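Local coordinates for PAN2-PAN3 deadenylation complex catalytic subunit pan2 (Neurospora crassa, PDB 4CZW), which probably serves as the catalytic subunit of the PAN complex, which shortens the poly(A) tails of mRNA exonucleolytically, releasing 5'-AMP, at residues L68-T73 and K150-I155; T60-N65 and I263-A268; L409-L414 and V540-K545; F89-K94 and N559-R564. All blocks are in the same frame, centred on the assembly; numbering follows the deposited sequence.

Interaction 1. Residues L68-T73 and K150-I155; sequences LQHAAT and KGTPPI. With ZN (zinc ion), chain B.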
loop_
_atom_site.group_PDB
_atom_site.type_symbol
_atom_site.label_atom_id
_atom_site.label_comp_id
_atom_site.label_asym_id
_atom_site.label_seq_id
_atom_site.Cartn_x
_atom_site.Cartn_y
_atom_site.Cartn_z
ATOM N N LEU A 68 5.021 8.272 0.309
ATOM C CA LEU A 68 6.365 8.085 0.845
ATOM C C LEU A 68 6.898 9.352 1.507
ATOM O O LEU A 68 7.582 9.283 2.527
ATOM C CB LEU A 68 7.319 7.628 -0.259
ATOM C CG LEU A 68 7.110 6.201 -0.771
ATOM C CD1 LEU A 68 8.036 5.909 -1.939
ATOM C CD2 LEU A 68 7.326 5.196 0.350
ATOM N N GLN A 69 6.584 10.506 0.925
ATOM C CA GLN A 69 7.023 11.781 1.483
ATOM C C GLN A 69 6.365 12.041 2.835
ATOM O O GLN A 69 6.919 12.747 3.675
ATOM C CB GLN A 69 6.718 12.934 0.522
ATOM C CG GLN A 69 7.432 12.852 -0.821
ATOM C CD GLN A 69 8.931 13.041 -0.712
ATOM O OE1 GLN A 69 9.434 13.567 0.281
ATOM N NE2 GLN A 69 9.657 12.613 -1.739
ATOM N N HIS A 70 5.183 11.466 3.038
ATOM C CA HIS A 70 4.478 11.611 4.307
ATOM C C HIS A 70 4.915 10.564 5.326
ATOM O O HIS A 70 5.145 10.881 6.492
ATOM C CB HIS A 70 2.966 11.520 4.104
ATOM C CG HIS A 70 2.196 11.431 5.385
ATOM N ND1 HIS A 70 2.009 12.514 6.216
ATOM C CD2 HIS A 70 1.583 10.386 5.987
ATOM C CE1 HIS A 70 1.305 12.142 7.270
ATOM N NE2 HIS A 70 1.034 10.854 7.156
ATOM N N ALA A 71 5.018 9.316 4.879
ATOM C CA ALA A 71 5.395 8.212 5.755
ATOM C C ALA A 71 6.790 8.405 6.340
ATOM O O ALA A 71 7.095 7.907 7.424
ATOM C CB ALA A 71 5.317 6.894 5.002
ATOM N N ALA A 72 7.633 9.140 5.621
ATOM C CA ALA A 72 9.009 9.365 6.043
ATOM C C ALA A 72 9.124 10.465 7.097
ATOM O O ALA A 72 10.216 10.746 7.591
ATOM C CB ALA A 72 9.874 9.701 4.838
ATOM N N THR A 73 7.999 11.087 7.438
ATOM C CA THR A 73 7.994 12.144 8.445
ATOM C C THR A 73 7.901 11.555 9.848
ATOM O O THR A 73 7.978 10.340 10.028
ATOM C CB THR A 73 6.829 13.131 8.236
ATOM O OG1 THR A 73 5.584 12.479 8.518
ATOM C CG2 THR A 73 6.819 13.654 6.807
ATOM N N LYS A 150 -1.789 16.814 4.823
ATOM C CA LYS A 150 -1.659 18.182 5.313
ATOM C C LYS A 150 -1.523 18.234 6.833
ATOM O O LYS A 150 -1.323 19.304 7.406
ATOM C CB LYS A 150 -2.858 19.020 4.867
ATOM C CG LYS A 150 -4.197 18.501 5.363
ATOM C CD LYS A 150 -5.351 19.308 4.790
ATOM C CE LYS A 150 -5.362 19.251 3.271
ATOM N NZ LYS A 150 -6.503 20.014 2.693
ATOM N N GLY A 151 -1.631 17.076 7.478
ATOM C CA GLY A 151 -1.509 16.995 8.922
ATOM C C GLY A 151 -0.126 17.389 9.403
ATOM O O GLY A 151 0.020 18.111 10.388
ATOM N N THR A 152 0.892 16.909 8.696
ATOM C CA THR A 152 2.276 17.249 9.001
ATOM C C THR A 152 3.044 17.489 7.704
ATOM O O THR A 152 2.829 16.786 6.715
ATOM C CB THR A 152 2.965 16.143 9.831
ATOM O OG1 THR A 152 4.365 16.426 9.949
ATOM C CG2 THR A 152 2.783 14.783 9.173
ATOM N N PRO A 153 3.930 18.500 7.697
ATOM C CA PRO A 153 4.710 18.852 6.503
ATOM C C PRO A 153 5.507 17.676 5.946
ATOM O O PRO A 153 6.304 17.082 6.670
ATOM C CB PRO A 153 5.651 19.947 7.013
ATOM C CG PRO A 153 4.930 20.553 8.162
ATOM C CD PRO A 153 4.193 19.420 8.817
ATOM N N PRO A 154 5.287 17.342 4.666
ATOM C CA PRO A 154 6.009 16.246 4.011
ATOM C C PRO A 154 7.504 16.531 3.912
ATOM O O PRO A 154 7.912 17.690 3.992
ATOM C CB PRO A 154 5.367 16.181 2.622
ATOM C CG PRO A 154 4.818 17.546 2.397
ATOM C CD PRO A 154 4.358 18.018 3.744
ATOM N N ILE A 155 8.301 15.481 3.743
ATOM C CA ILE A 155 9.751 15.616 3.667
ATOM C C ILE A 155 10.168 16.501 2.496
ATOM O O ILE A 155 11.074 17.326 2.620
ATOM C CB ILE A 155 10.437 14.241 3.536
ATOM C CG1 ILE A 155 10.090 13.357 4.736
ATOM C CG2 ILE A 155 11.945 14.399 3.421
ATOM C CD1 ILE A 155 10.578 13.907 6.058
HETATM ZN ZN ZN B . 0.834 9.589 8.737
#
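His70 O is held by two donors, both from Thr73: the backbone N at 3.0 Å and the hydroxyl OG1 at 2.6 Å, the latter in the carbonyl plane. These bonds secure the end of helix 61-71 beside a zinc site of one histidine and three cysteines in the pseudo-protease domain, where His70 NE2 binds the metal and Cys75, Cys80 and Cys83 complete its shell. Thr73 suits the turn because its hydroxyl lies between backbone N and carbonyl carbon (chi1 69°), facing back toward the helix while also accepting from Cys75 N. Against this corner runs the loop 150-155. Its one cross-segment hydrogen bond, Ile155 N to Gln69 O, is 3.1 Å long and nearly straight (174°), but approaches from above the carbonyl plane. Branched Ile155 then packs beside this bond, CG1 lying against Ala72 CB and CD1 sliding past Thr73 CG2. Gln69 crosses Ile155 roughly at a right angle, its amide nitrogen bonded to Asn65. Beside the zinc, Thr152 meets both the histidine and Thr73 with its methyl rather than its hydroxyl: CG2 lies obliquely 3.6 Å from His70 CE1 and 3.7 Å from Thr73 OG1.

Interaction 2. Residues T60-N65 and I263-A268; sequences TPLLRN and IPAVLA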
loop_
_atom_site.group_PDB
_atom_site.type_symbol
_atom_site.label_atom_id
_atom_site.label_comp_id
_atom_site.label_asym_id
_atom_site.label_seq_id
_atom_site.Cartn_x
_atom_site.Cartn_y
_atom_site.Cartn_z
ATOM N N THR A 60 1.185 4.586 -9.774
ATOM C CA THR A 60 0.874 5.970 -10.098
ATOM C C THR A 60 1.886 6.858 -9.383
ATOM O O THR A 60 1.725 7.149 -8.198
ATOM C CB THR A 60 -0.558 6.357 -9.681
ATOM O OG1 THR A 60 -1.489 5.404 -10.211
ATOM C CG2 THR A 60 -0.909 7.746 -10.192
ATOM N N PRO A 61 2.938 7.279 -10.106
ATOM C CA PRO A 61 4.106 8.000 -9.581
ATOM C C PRO A 61 3.769 9.118 -8.595
ATOM O O PRO A 61 4.436 9.245 -7.568
ATOM C CB PRO A 61 4.747 8.576 -10.845
ATOM C CG PRO A 61 4.411 7.585 -11.898
ATOM C CD PRO A 61 3.029 7.089 -11.565
ATOM N N LEU A 62 2.746 9.909 -8.903
ATOM C CA LEU A 62 2.352 11.011 -8.033
ATOM C C LEU A 62 1.758 10.511 -6.721
ATOM O O LEU A 62 1.912 11.150 -5.682
ATOM C CB LEU A 62 1.354 11.923 -8.744
ATOM C CG LEU A 62 1.931 12.775 -9.874
ATOM C CD1 LEU A 62 0.845 13.618 -10.518
ATOM C CD2 LEU A 62 3.059 13.652 -9.352
ATOM N N LEU A 63 1.082 9.368 -6.772
ATOM C CA LEU A 63 0.481 8.788 -5.577
ATOM C C LEU A 63 1.522 8.098 -4.701
ATOM O O LEU A 63 1.481 8.213 -3.476
ATOM C CB LEU A 63 -0.623 7.796 -5.953
ATOM C CG LEU A 63 -1.909 8.392 -6.527
ATOM C CD1 LEU A 63 -2.939 7.303 -6.777
ATOM C CD2 LEU A 63 -2.463 9.454 -5.592
ATOM N N ARG A 64 2.452 7.383 -5.329
ATOM C CA ARG A 64 3.484 6.661 -4.591
ATOM C C ARG A 64 4.419 7.629 -3.871
ATOM O O ARG A 64 4.755 7.428 -2.705
ATOM C CB ARG A 64 4.291 5.749 -5.521
ATOM C CG ARG A 64 5.223 4.801 -4.774
ATOM C CD ARG A 64 6.371 4.304 -5.644
ATOM N NE ARG A 64 5.948 3.353 -6.668
ATOM C CZ ARG A 64 6.781 2.747 -7.510
ATOM N NH1 ARG A 64 8.084 2.992 -7.449
ATOM N NH2 ARG A 64 6.315 1.895 -8.413
ATOM N N ASN A 65 4.835 8.678 -4.574
ATOM C CA ASN A 65 5.687 9.703 -3.985
ATOM C C ASN A 65 4.987 10.404 -2.826
ATOM O O ASN A 65 5.568 10.588 -1.758
ATOM C CB ASN A 65 6.107 10.722 -5.045
ATOM C CG ASN A 65 6.979 11.826 -4.479
ATOM O OD1 ASN A 65 8.186 11.656 -4.311
ATOM N ND2 ASN A 65 6.368 12.968 -4.183
ATOM N N ILE A 263 -8.564 20.701 -12.999
ATOM C CA ILE A 263 -8.619 19.248 -12.958
ATOM C C ILE A 263 -7.395 18.718 -12.211
ATOM O O ILE A 263 -6.304 19.275 -12.333
ATOM C CB ILE A 263 -8.681 18.642 -14.372
ATOM C CG1 ILE A 263 -7.563 19.217 -15.244
ATOM C CG2 ILE A 263 -10.036 18.916 -15.007
ATOM C CD1 ILE A 263 -7.520 18.643 -16.639
ATOM N N PRO A 264 -7.576 17.647 -11.424
ATOM C CA PRO A 264 -6.483 17.115 -10.602
ATOM C C PRO A 264 -5.353 16.507 -11.429
ATOM O O PRO A 264 -5.581 16.057 -12.552
ATOM C CB PRO A 264 -7.174 16.041 -9.757
ATOM C CG PRO A 264 -8.344 15.619 -10.574
ATOM C CD PRO A 264 -8.815 16.867 -11.262
ATOM N N ALA A 265 -4.146 16.505 -10.871
ATOM C CA ALA A 265 -2.997 15.888 -11.522
ATOM C C ALA A 265 -3.181 14.376 -11.587
ATOM O O ALA A 265 -2.733 13.723 -12.529
ATOM C CB ALA A 265 -1.715 16.242 -10.789
ATOM N N VAL A 266 -3.842 13.829 -10.571
ATOM C CA VAL A 266 -4.214 12.420 -10.556
ATOM C C VAL A 266 -5.715 12.287 -10.782
ATOM O O VAL A 266 -6.517 12.749 -9.968
ATOM C CB VAL A 266 -3.827 11.738 -9.231
ATOM C CG1 VAL A 266 -4.331 10.303 -9.207
ATOM C CG2 VAL A 266 -2.323 11.784 -9.030
ATOM N N LEU A 267 -6.093 11.659 -11.889
ATOM C CA LEU A 267 -7.496 11.576 -12.275
ATOM C C LEU A 267 -8.080 10.185 -12.045
ATOM O O LEU A 267 -7.960 9.302 -12.894
ATOM C CB LEU A 267 -7.661 11.977 -13.743
ATOM C CG LEU A 267 -9.092 12.134 -14.259
ATOM C CD1 LEU A 267 -9.820 13.230 -13.497
ATOM C CD2 LEU A 267 -9.096 12.425 -15.753
ATOM N N ALA A 268 -8.714 9.998 -10.891
ATOM C CA ALA A 268 -9.385 8.741 -10.578
ATOM C C ALA A 268 -10.828 8.774 -11.073
ATOM O O ALA A 268 -11.548 9.745 -10.841
ATOM C CB ALA A 268 -9.340 8.470 -9.083
#
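Val266 stands with its two methyls turned to two leucines of helix 61-71. Its CG1 is anti to the backbone N (chi1 175°) and lies mainly against Leu63, while CG2, anti to the carbonyl carbon, lies closest to Leu62. The pairings differ in direction. Leu62 and Val266 slide past each other in opposite senses, so that Leu62 CB, close to the helix backbone, comes 3.7 Å from Val266 CG2. The same leucine continues outward to put CD1 3.7 Å from Ala265 CB, a methyl met directly by the leucine tip just before the strand. Leu63 crosses Val266 obliquely, its CG 4.1 Å from Val266 CG1 and its methyls at similar range, CD2 being equally near both valine methyls. Both leucines have CG anti to the carbonyl carbon (chi1 -71° each), which directs their forks out from the helix wall. Beta-branched valine suits the facing strand, since it offers a methyl to each neighbour close to the backbone. Thr60, just before the helix, adds a marginal touch through CG2; its hydroxyl is turned to Val56 O, so only the methyl serves the apolar contact. The seam is wholly buried and bordered by Leu159 and Leu163 of helix 158-163 and by Met391 of strand 385-394, to which strand 266-270 is paired antiparallel. Packing of a helical subdomain on a mixed sheet in this way is characteristic of the ubiquitin-specific protease fold, whose thumb and palm these parts probably represent in the pseudo-UCH domain, predicted to be inactive.

Interaction 3. Residues L409-L414 and V540-K545; sequences LDTSVL and VNLGCK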
loop_
_atom_site.group_PDB
_atom_site.type_symbol
_atom_site.label_atom_id
_atom_site.label_comp_id
_atom_site.label_asym_id
_atom_site.label_seq_id
_atom_site.Cartn_x
_atom_site.Cartn_y
_atom_site.Cartn_z
ATOM N N LEU A 409 15.150 11.116 5.690
ATOM C CA LEU A 409 14.209 10.362 6.513
ATOM C C LEU A 409 14.256 10.813 7.970
ATOM O O LEU A 409 15.331 10.943 8.553
ATOM C CB LEU A 409 14.511 8.864 6.416
ATOM C CG LEU A 409 13.755 7.922 7.355
ATOM C CD1 LEU A 409 12.277 7.882 7.007
ATOM C CD2 LEU A 409 14.361 6.526 7.310
ATOM N N ASP A 410 13.086 11.056 8.552
ATOM C CA ASP A 410 13.005 11.457 9.953
ATOM C C ASP A 410 13.205 10.248 10.860
ATOM O O ASP A 410 12.563 9.213 10.682
ATOM C CB ASP A 410 11.662 12.129 10.247
ATOM C CG ASP A 410 11.607 12.734 11.635
ATOM O OD1 ASP A 410 11.260 12.008 12.589
ATOM O OD2 ASP A 410 11.912 13.938 11.772
ATOM N N THR A 411 14.098 10.386 11.836
ATOM C CA THR A 411 14.477 9.268 12.694
ATOM C C THR A 411 14.152 9.518 14.165
ATOM O O THR A 411 14.634 8.800 15.041
ATOM C CB THR A 411 15.982 8.964 12.575
ATOM O OG1 THR A 411 16.735 10.063 13.103
ATOM C CG2 THR A 411 16.370 8.741 11.120
ATOM N N SER A 412 13.330 10.529 14.426
ATOM C CA SER A 412 13.027 10.946 15.793
ATOM C C SER A 412 12.300 9.873 16.604
ATOM O O SER A 412 12.347 9.880 17.833
ATOM C CB SER A 412 12.193 12.228 15.778
ATOM O OG SER A 412 10.961 12.027 15.109
ATOM N N VAL A 413 11.631 8.955 15.913
ATOM C CA VAL A 413 10.863 7.906 16.575
ATOM C C VAL A 413 11.786 6.915 17.290
ATOM O O VAL A 413 11.382 6.252 18.247
ATOM C CB VAL A 413 9.958 7.155 15.564
ATOM C CG1 VAL A 413 10.798 6.391 14.548
ATOM C CG2 VAL A 413 8.989 6.223 16.283
ATOM N N LEU A 414 13.033 6.837 16.836
ATOM C CA LEU A 414 14.002 5.910 17.412
ATOM C C LEU A 414 14.566 6.413 18.737
ATOM O O LEU A 414 15.012 5.622 19.569
ATOM C CB LEU A 414 15.148 5.661 16.427
ATOM C CG LEU A 414 14.803 4.999 15.092
ATOM C CD1 LEU A 414 16.040 4.896 14.213
ATOM C CD2 LEU A 414 14.186 3.627 15.314
ATOM N N VAL A 540 14.997 -0.103 8.449
ATOM C CA VAL A 540 15.170 -0.747 7.152
ATOM C C VAL A 540 15.673 0.254 6.115
ATOM O O VAL A 540 16.624 -0.023 5.383
ATOM C CB VAL A 540 13.857 -1.382 6.652
ATOM C CG1 VAL A 540 14.004 -1.860 5.215
ATOM C CG2 VAL A 540 13.446 -2.530 7.557
ATOM N N ASN A 541 15.038 1.421 6.067
ATOM C CA ASN A 541 15.400 2.449 5.096
ATOM C C ASN A 541 16.696 3.174 5.443
ATOM O O ASN A 541 17.261 3.879 4.607
ATOM C CB ASN A 541 14.264 3.462 4.949
ATOM C CG ASN A 541 13.093 2.911 4.158
ATOM O OD1 ASN A 541 13.140 2.834 2.931
ATOM N ND2 ASN A 541 12.034 2.525 4.860
ATOM N N LEU A 542 17.167 3.007 6.674
ATOM C CA LEU A 542 18.462 3.551 7.063
ATOM C C LEU A 542 19.583 2.662 6.534
ATOM O O LEU A 542 20.741 3.077 6.468
ATOM C CB LEU A 542 18.563 3.695 8.583
ATOM C CG LEU A 542 17.824 4.883 9.203
ATOM C CD1 LEU A 542 17.979 4.888 10.716
ATOM C CD2 LEU A 542 18.322 6.191 8.611
ATOM N N GLY A 543 19.227 1.438 6.155
ATOM C CA GLY A 543 20.174 0.509 5.569
ATOM C C GLY A 543 20.730 -0.496 6.557
ATOM O O GLY A 543 21.713 -1.180 6.268
ATOM N N CYS A 544 20.099 -0.592 7.723
ATOM C CA CYS A 544 20.565 -1.488 8.776
ATOM C C CYS A 544 20.473 -2.955 8.370
ATOM O O CYS A 544 19.644 -3.332 7.542
ATOM C CB CYS A 544 19.768 -1.263 10.062
ATOM S SG CYS A 544 19.949 0.382 10.774
ATOM N N LYS A 545 21.334 -3.774 8.965
ATOM C CA LYS A 545 21.329 -5.210 8.723
ATOM C C LYS A 545 20.632 -5.936 9.868
ATOM O O LYS A 545 21.085 -5.891 11.011
ATOM C CB LYS A 545 22.758 -5.730 8.552
ATOM C CG LYS A 545 23.529 -5.047 7.435
ATOM C CD LYS A 545 25.008 -5.388 7.485
ATOM C CE LYS A 545 25.784 -4.605 6.439
ATOM N NZ LYS A 545 27.253 -4.825 6.544
#
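Apolar packing carries this contact between segment 409-414 and the end of helix 529-541 in the exonuclease domain. Leu542 is the side chain on which the contact centres: with CG anti to the carbonyl carbon (chi1 -77°), it presents both methyls of its fork. CD1 reaches tip to tip toward Leu414 CD1 at 4.0 Å, CD2 meets Leu409, and Thr411 touches both methyls. Thr411 crosses Leu542 at about a right angle and offers its methyl, CG2, 4.1 Å from Leu542 CD2. Leu409 also crosses at about a right angle, its CD2 lying 4.2 Å from Leu542 CD2 and 3.9 Å from Asn541 CB. Asn541 thus contributes only its aliphatic root here; its amide nitrogen is bonded to Trp537 O.

Hydrogen bonding shapes each backbone separately. Asp410 OD1 accepts from Ser412 N at 3.1 Å, forming an Asx turn, and from Ser412 OG at 2.5 Å. The hydroxyl uses the syn lone pair, whereas the amide approaches from above the carboxylate plane. The turn lies just ahead of the short, weakly bonded helix 412-415; Thr411 and Leu414 face Leu542. On the other side Gly543 completes a Schellman motif with positive phi (98°), where a beta carbon would crowd the preceding carbonyl oxygen.

The contact extends along helix 529-541, since Leu409 also touches Trp537 and Val538 and Leu414 touches Val538. Beyond Gly543 the chain enters strand 545-548, which runs parallel to strand 441-451 in the exonuclease sheet.

Interaction 4. Residues F89-K94 and N559-R564; sequences FDMLQK and NIQVPR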
loop_
_atom_site.group_PDB
_atom_site.type_symbol
_atom_site.label_atom_id
_atom_site.label_comp_id
_atom_site.label_asym_id
_atom_site.label_seq_id
_atom_site.Cartn_x
_atom_site.Cartn_y
_atom_site.Cartn_z
ATOM N N PHE A 89 3.438 0.573 -0.357
ATOM C CA PHE A 89 4.146 0.988 -1.564
ATOM C C PHE A 89 5.630 0.663 -1.460
ATOM O O PHE A 89 6.263 0.277 -2.442
ATOM C CB PHE A 89 3.958 2.485 -1.816
ATOM C CG PHE A 89 2.559 2.866 -2.213
ATOM C CD1 PHE A 89 1.637 1.900 -2.582
ATOM C CD2 PHE A 89 2.170 4.195 -2.223
ATOM C CE1 PHE A 89 0.352 2.251 -2.947
ATOM C CE2 PHE A 89 0.887 4.553 -2.588
ATOM C CZ PHE A 89 -0.023 3.580 -2.953
ATOM N N ASP A 90 6.174 0.822 -0.258
ATOM C CA ASP A 90 7.580 0.540 -0.006
ATOM C C ASP A 90 7.863 -0.951 -0.156
ATOM O O ASP A 90 8.904 -1.344 -0.676
ATOM C CB ASP A 90 7.978 1.020 1.391
ATOM C CG ASP A 90 9.478 1.128 1.564
ATOM O OD1 ASP A 90 10.180 1.324 0.549
ATOM O OD2 ASP A 90 9.953 1.026 2.714
HETATM N N MSE A 91 6.925 -1.777 0.297
HETATM C CA MSE A 91 7.071 -3.223 0.191
HETATM C C MSE A 91 7.012 -3.683 -1.261
HETATM O O MSE A 91 7.713 -4.615 -1.652
HETATM C CB MSE A 91 5.991 -3.935 1.009
HETATM C CG MSE A 91 6.145 -3.776 2.510
HETATM SE SE MSE A 91 4.923 -4.914 3.517
HETATM C CE MSE A 91 3.224 -4.200 2.886
ATOM N N LEU A 92 6.175 -3.023 -2.055
ATOM C CA LEU A 92 6.002 -3.391 -3.455
ATOM C C LEU A 92 7.201 -2.989 -4.308
ATOM O O LEU A 92 7.407 -3.531 -5.394
ATOM C CB LEU A 92 4.726 -2.761 -4.016
ATOM C CG LEU A 92 3.413 -3.266 -3.416
ATOM C CD1 LEU A 92 2.221 -2.556 -4.040
ATOM C CD2 LEU A 92 3.293 -4.772 -3.586
ATOM N N GLN A 93 7.993 -2.041 -3.816
ATOM C CA GLN A 93 9.170 -1.588 -4.551
ATOM C C GLN A 93 10.450 -2.203 -3.985
ATOM O O GLN A 93 11.469 -2.264 -4.671
ATOM C CB GLN A 93 9.262 -0.059 -4.535
ATOM C CG GLN A 93 9.519 0.548 -3.167
ATOM C CD GLN A 93 9.570 2.063 -3.204
ATOM O OE1 GLN A 93 9.291 2.682 -4.231
ATOM N NE2 GLN A 93 9.928 2.671 -2.077
ATOM N N LYS A 94 10.392 -2.657 -2.736
ATOM C CA LYS A 94 11.525 -3.340 -2.119
ATOM C C LYS A 94 11.447 -4.847 -2.326
ATOM O O LYS A 94 12.471 -5.513 -2.474
ATOM C CB LYS A 94 11.599 -3.044 -0.619
ATOM C CG LYS A 94 12.069 -1.650 -0.251
ATOM C CD LYS A 94 12.509 -1.612 1.206
ATOM C CE LYS A 94 12.751 -0.192 1.682
ATOM N NZ LYS A 94 13.621 0.571 0.747
ATOM N N ASN A 559 4.751 -7.711 8.892
ATOM C CA ASN A 559 4.260 -7.182 7.619
ATOM C C ASN A 559 5.233 -6.152 7.055
ATOM O O ASN A 559 4.898 -4.977 6.904
ATOM C CB ASN A 559 2.861 -6.576 7.773
ATOM C CG ASN A 559 2.128 -6.437 6.450
ATOM O OD1 ASN A 559 0.954 -6.072 6.418
ATOM N ND2 ASN A 559 2.812 -6.744 5.353
ATOM N N ILE A 560 6.441 -6.612 6.744
ATOM C CA ILE A 560 7.481 -5.749 6.205
ATOM C C ILE A 560 8.363 -6.538 5.237
ATOM O O ILE A 560 8.415 -7.768 5.295
ATOM C CB ILE A 560 8.344 -5.140 7.334
ATOM C CG1 ILE A 560 9.061 -3.875 6.853
ATOM C CG2 ILE A 560 9.330 -6.166 7.877
ATOM C CD1 ILE A 560 9.833 -3.167 7.939
ATOM N N GLN A 561 9.033 -5.828 4.336
ATOM C CA GLN A 561 9.941 -6.453 3.381
ATOM C C GLN A 561 11.360 -5.929 3.569
ATOM O O GLN A 561 11.598 -4.722 3.514
ATOM C CB GLN A 561 9.472 -6.206 1.946
ATOM C CG GLN A 561 8.179 -6.921 1.575
ATOM C CD GLN A 561 8.385 -8.397 1.288
ATOM O OE1 GLN A 561 9.504 -8.843 1.035
ATOM N NE2 GLN A 561 7.301 -9.163 1.325
ATOM N N VAL A 562 12.300 -6.841 3.797
ATOM C CA VAL A 562 13.695 -6.468 3.992
ATOM C C VAL A 562 14.576 -7.106 2.924
ATOM O O VAL A 562 14.541 -8.323 2.733
ATOM C CB VAL A 562 14.203 -6.883 5.388
ATOM C CG1 VAL A 562 15.598 -6.328 5.631
ATOM C CG2 VAL A 562 13.243 -6.407 6.467
ATOM N N PRO A 563 15.366 -6.281 2.215
ATOM C CA PRO A 563 16.287 -6.751 1.174
ATOM C C PRO A 563 17.254 -7.816 1.691
ATOM O O PRO A 563 17.640 -7.776 2.859
ATOM C CB PRO A 563 17.038 -5.480 0.771
ATOM C CG PRO A 563 16.091 -4.374 1.091
ATOM C CD PRO A 563 15.375 -4.812 2.335
ATOM N N ARG A 564 17.634 -8.750 0.823
ATOM C CA ARG A 564 18.482 -9.877 1.208
ATOM C C ARG A 564 19.816 -9.450 1.813
ATOM O O ARG A 564 20.320 -10.095 2.733
ATOM C CB ARG A 564 18.736 -10.784 0.002
ATOM C CG ARG A 564 17.701 -11.882 -0.181
ATOM C CD ARG A 564 18.033 -12.763 -1.376
ATOM N NE ARG A 564 17.829 -12.068 -2.643
ATOM C CZ ARG A 564 16.702 -12.112 -3.345
ATOM N NH1 ARG A 564 15.672 -12.821 -2.904
ATOM N NH2 ARG A 564 16.604 -11.449 -4.489
#
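Met91, a selenomethionine in this crystal, forms the close-packed part of the contact. Helix 81-94 of the pseudo-protease domain here meets the exonuclease loop 559-564, so the contact is an interdomain one. The long, flexible selenoether chain runs out from the helix and bends at chi3 (-61°), crossing Asn559 and Gln561 each at about a right angle. Its SE lies 3.3 Å from Asn559 ND2 and also touches Asn559 O and Ile560 CA. Nearer the helix, Met91 CB meets Gln561 CG at 3.7 Å, so glutamine supplies methylene surface here. Asn559 is fixed by its own bonds: positive phi suits it as the C-prime residue of a Schellman motif, and its amide bonds to His101 O and Asn104 N.

Toward the partly exposed side the fit loosens. Lys94 touches the loop through CD, 4.0 Å from Gln561 O and 4.4 Å from Pro563 CD. Its ammonium turns back to a salt bridge with Asp90 OD1, 3.5 Å from NZ, and Gln93 NE2 donates to the anti lone pair of Asp90 OD1. Behind the loop lies helix 529-541, with Val540 touching Lys94, Ile560 and Val562, while helices 51-58 and 61-71 cover Phe89 across helix 81-94.

Helix 61-71 joins interactions 1 and 2, whose centres lie about 16 Å apart: its start packs on the sheet and its end carries one of the four zinc ligands. Interaction 1 meets interaction 3 through a probable hydrogen bond from Asp410 N to Ala72 O, 3.0 Å, tying the zinc-bound corner to segment 409-414. Interactions 3 and 4, centres about 14 Å apart, both lean on helix 529-541, where Asn541 OD1 lies 3.2 Å from Lys94 NZ. Interaction 4 joins the two domains directly, and interaction 3 adds a second contact with the exonuclease domain, consistent with the scaffold role of the pseudo-UCH domain. In interaction 4 the side chain of Ile560 lies about 8 Å from that of Asp554, a catalytic metal ligand by analogy with relatives.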